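Sortase family protein (Clostridium perfringens, PDB 6IXZ) is a class C sortase, probably a membrane-associated cysteine transpeptidase of the kind that links pilin subunits covalently into pili on the cell surface. Local coordinates at residues K117-L125 / T168-G176. Residues are numbered along the deposited sequence; the frame is centred on the assembly and turned at random.
Sequences KLFTDIDKL and TLLTCYPYG
Leu169, Phe119 and Thr171 bury the most surface where loop 117-125, with its 3-10 segment 120-124, lies over the strand carrying the predicted catalytic cysteine, a worked example of a connecting loop covering one face of a β-sheet. Phe119 and Leu169 meet at about a right angle, with CE2 of Phe119 4.0 Å from CD2 of Leu169. Setting CG anti to the carbonyl carbon (chi1 -80°) sends the Phe119 ring toward the strand, edge first: CD2 of Phe119 lies 3.8 Å from the carbonyl O of Leu170, close to the ring plane.

Ile122 reaches down beside this ring. Its CD1 touches CB of Leu169 at 3.9 Å and CG2 of Thr171 at the same distance, Ile122 and Thr171 running past one another in opposite directions. With OG1 of Thr171 anti to the backbone N (chi1 -170°), CG2 is left between the backbone N and the carbonyl carbon, where it meets Ile122, while CB of Thr171 packs 4.0 Å from CB of Phe119. Ala109 and Ile64 also touch Phe119, and Val184 touches Ile122, joining the loop to strands 103-109 and 180-188, which flank strand 165-173, and to the more distant strand 60-66 of the sortase β-barrel.

Farther out, the Thr120 and Tyr175 side chains cross obliquely, CG2 of Thr120 3.6 Å from CD1 of Tyr175, just beyond the cis peptide bond preceding Pro174. Lys117 bridges to Asp121 within the loop, NZ to OD2 at 2.7 Å, on the syn side but 24° out of the carboxylate plane.

Cys172, predicted to form the acyl-thioester, follows Thr171 and touches His110, the predicted proton donor/acceptor. The contact rests on apolar and van der Waals packing, so shape rather than polar bonding probably sets its fit beside the predicted active site.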
loop_
_atom_site.group_PDB
_atom_site.type_symbol
_atom_site.label_atom_id
_atom_site.label_comp_id
_atom_site.label_asym_id
_atom_site.label_seq_id
_atom_site.Cartn_x
_atom_site.Cartn_y
_atom_site.Cartn_z
ATOM N N LYS A 117 15.149 1.116 6.728
ATOM C CA LYS A 117 14.350 0.304 7.648
ATOM C C LYS A 117 12.971 0.016 7.077
ATOM O O LYS A 117 12.438 -1.095 7.224
ATOM C CB LYS A 117 14.212 0.996 9.005
ATOM C CG LYS A 117 15.433 0.805 9.900
ATOM C CD LYS A 117 15.264 1.457 11.263
ATOM C CE LYS A 117 13.991 1.011 11.967
ATOM N NZ LYS A 117 14.053 1.254 13.436
ATOM N N LEU A 118 12.403 1.015 6.404
ATOM C CA LEU A 118 11.058 0.906 5.799
ATOM C C LEU A 118 10.020 0.305 6.753
ATOM O O LEU A 118 9.538 1.015 7.643
ATOM C CB LEU A 118 11.107 0.149 4.459
ATOM C CG LEU A 118 11.976 0.772 3.349
ATOM C CD1 LEU A 118 11.817 0.011 2.033
ATOM C CD2 LEU A 118 11.656 2.220 3.131
ATOM N N PHE A 119 9.567 -0.929 6.510
ATOM C CA PHE A 119 8.528 -1.531 7.348
ATOM C C PHE A 119 9.094 -2.491 8.380
ATOM O O PHE A 119 8.346 -3.322 8.936
ATOM C CB PHE A 119 7.484 -2.297 6.530
ATOM C CG PHE A 119 6.429 -1.448 5.893
ATOM C CD1 PHE A 119 6.239 -0.126 6.258
ATOM C CD2 PHE A 119 5.507 -2.039 5.040
ATOM C CE1 PHE A 119 5.242 0.627 5.670
ATOM C CE2 PHE A 119 4.523 -1.288 4.425
ATOM C CZ PHE A 119 4.364 0.043 4.772
ATOM N N THR A 120 10.399 -2.417 8.625
ATOM C CA THR A 120 11.039 -3.341 9.580
ATOM C C THR A 120 10.348 -3.403 10.940
ATOM O O THR A 120 10.024 -4.490 11.431
ATOM C CB THR A 120 12.530 -3.016 9.753
ATOM O OG1 THR A 120 13.226 -3.330 8.526
ATOM C CG2 THR A 120 13.146 -3.807 10.918
ATOM N N ASP A 121 10.013 -2.242 11.494
ATOM C CA ASP A 121 9.445 -2.192 12.828
ATOM C C ASP A 121 7.955 -2.588 12.922
ATOM O O ASP A 121 7.365 -2.502 14.010
ATOM C CB ASP A 121 9.665 -0.797 13.414
ATOM C CG ASP A 121 11.120 -0.558 13.802
ATOM O OD1 ASP A 121 11.885 -1.542 13.933
ATOM O OD2 ASP A 121 11.521 0.597 13.948
ATOM N N ILE A 122 7.329 -3.010 11.814
ATOM C CA ILE A 122 5.950 -3.511 11.901
ATOM C C ILE A 122 5.893 -4.810 12.666
ATOM O O ILE A 122 4.828 -5.186 13.140
ATOM C CB ILE A 122 5.189 -3.653 10.557
ATOM C CG1 ILE A 122 5.717 -4.834 9.725
ATOM C CG2 ILE A 122 5.214 -2.326 9.821
ATOM C CD1 ILE A 122 4.923 -5.087 8.466
ATOM N N ASP A 123 7.058 -5.347 12.989
ATOM C CA ASP A 123 7.109 -6.474 13.879
ATOM C C ASP A 123 6.867 -6.095 15.353
ATOM O O ASP A 123 6.571 -6.974 16.163
ATOM C CB ASP A 123 8.395 -7.254 13.679
ATOM C CG ASP A 123 9.558 -6.613 14.353
ATOM O OD1 ASP A 123 9.524 -5.387 14.555
ATOM O OD2 ASP A 123 10.501 -7.340 14.678
ATOM N N LYS A 124 6.740 -4.803 15.633
ATOM C CA LYS A 124 6.352 -4.353 16.989
ATOM C C LYS A 124 4.876 -4.009 17.091
ATOM O O LYS A 124 4.340 -3.817 18.189
ATOM C CB LYS A 124 7.210 -3.164 17.436
ATOM C CG LYS A 124 8.712 -3.364 17.241
ATOM C CD LYS A 124 9.527 -2.165 17.727
ATOM C CE LYS A 124 11.030 -2.414 17.599
ATOM N NZ LYS A 124 11.854 -1.213 17.931
ATOM N N LEU A 125 4.177 -3.995 15.967
ATOM C CA LEU A 125 2.753 -3.723 16.013
ATOM C C LEU A 125 1.983 -4.900 16.632
ATOM O O LEU A 125 2.371 -6.039 16.487
ATOM C CB LEU A 125 2.212 -3.431 14.621
ATOM C CG LEU A 125 2.720 -2.171 13.936
ATOM C CD1 LEU A 125 2.183 -2.085 12.523
ATOM C CD2 LEU A 125 2.330 -0.940 14.734
ATOM N N THR A 168 -2.987 -4.859 3.896
ATOM C CA THR A 168 -1.892 -5.590 4.521
ATOM C C THR A 168 -0.530 -4.896 4.310
ATOM O O THR A 168 -0.195 -4.398 3.204
ATOM C CB THR A 168 -1.838 -7.069 4.069
ATOM O OG1 THR A 168 -2.977 -7.803 4.564
ATOM C CG2 THR A 168 -0.582 -7.739 4.597
ATOM N N LEU A 169 0.195 -4.744 5.411
ATOM C CA LEU A 169 1.591 -4.297 5.368
ATOM C C LEU A 169 2.471 -5.536 5.313
ATOM O O LEU A 169 2.227 -6.489 6.019
ATOM C CB LEU A 169 1.917 -3.472 6.609
ATOM C CG LEU A 169 0.890 -2.366 6.886
ATOM C CD1 LEU A 169 1.294 -1.550 8.095
ATOM C CD2 LEU A 169 0.725 -1.506 5.654
ATOM N N LEU A 170 3.394 -5.566 4.367
ATOM C CA LEU A 170 4.210 -6.753 4.124
ATOM C C LEU A 170 5.676 -6.347 4.180
ATOM O O LEU A 170 6.098 -5.412 3.493
ATOM C CB LEU A 170 3.850 -7.321 2.768
ATOM C CG LEU A 170 4.526 -8.568 2.240
ATOM C CD1 LEU A 170 3.703 -9.060 1.067
ATOM C CD2 LEU A 170 5.950 -8.218 1.798
ATOM N N THR A 171 6.439 -7.000 5.052
ATOM C CA THR A 171 7.898 -6.848 5.059
ATOM C C THR A 171 8.594 -8.191 4.951
ATOM O O THR A 171 8.078 -9.185 5.451
ATOM C CB THR A 171 8.388 -6.157 6.335
ATOM O OG1 THR A 171 9.774 -5.818 6.204
ATOM C CG2 THR A 171 8.215 -7.026 7.514
ATOM N N CYS A 172 9.689 -8.268 4.201
ATOM C CA CYS A 172 10.560 -9.446 4.308
ATOM C C CYS A 172 11.057 -9.644 5.744
ATOM O O CYS A 172 11.172 -8.686 6.513
ATOM C CB CYS A 172 11.754 -9.333 3.382
ATOM S SG CYS A 172 11.295 -9.182 1.677
ATOM N N TYR A 173 11.325 -10.896 6.105
ATOM C CA TYR A 173 11.390 -11.312 7.500
ATOM C C TYR A 173 12.114 -12.650 7.556
ATOM O O TYR A 173 12.218 -13.321 6.535
ATOM C CB TYR A 173 9.975 -11.433 8.078
ATOM C CG TYR A 173 9.933 -11.601 9.581
ATOM C CD1 TYR A 173 10.048 -10.511 10.426
ATOM C CD2 TYR A 173 9.842 -12.856 10.145
ATOM C CE1 TYR A 173 10.096 -10.675 11.802
ATOM C CE2 TYR A 173 9.835 -13.030 11.512
ATOM C CZ TYR A 173 9.948 -11.941 12.338
ATOM O OH TYR A 173 9.958 -12.141 13.701
ATOM N N PRO A 174 12.815 -12.928 8.667
ATOM C CA PRO A 174 13.251 -11.978 9.686
ATOM C C PRO A 174 14.285 -10.986 9.183
ATOM O O PRO A 174 14.800 -11.134 8.075
ATOM C CB PRO A 174 13.870 -12.865 10.778
ATOM C CG PRO A 174 14.188 -14.143 10.119
ATOM C CD PRO A 174 13.217 -14.308 8.986
ATOM N N TYR A 175 14.597 -10.001 10.024
ATOM C CA TYR A 175 15.389 -8.854 9.606
ATOM C C TYR A 175 16.795 -9.248 9.164
ATOM O O TYR A 175 17.570 -9.757 9.952
ATOM C CB TYR A 175 15.480 -7.827 10.732
ATOM C CG TYR A 175 16.418 -6.686 10.410
ATOM C CD1 TYR A 175 15.997 -5.608 9.636
ATOM C CD2 TYR A 175 17.737 -6.707 10.846
ATOM C CE1 TYR A 175 16.860 -4.576 9.309
ATOM C CE2 TYR A 175 18.602 -5.672 10.548
ATOM C CZ TYR A 175 18.160 -4.608 9.778
ATOM O OH TYR A 175 19.017 -3.583 9.475
ATOM N N GLY A 176 17.140 -8.935 7.919
ATOM C CA GLY A 176 18.456 -9.246 7.387
ATOM C C GLY A 176 18.526 -10.592 6.704
ATOM O O GLY A 176 19.526 -10.897 6.048
#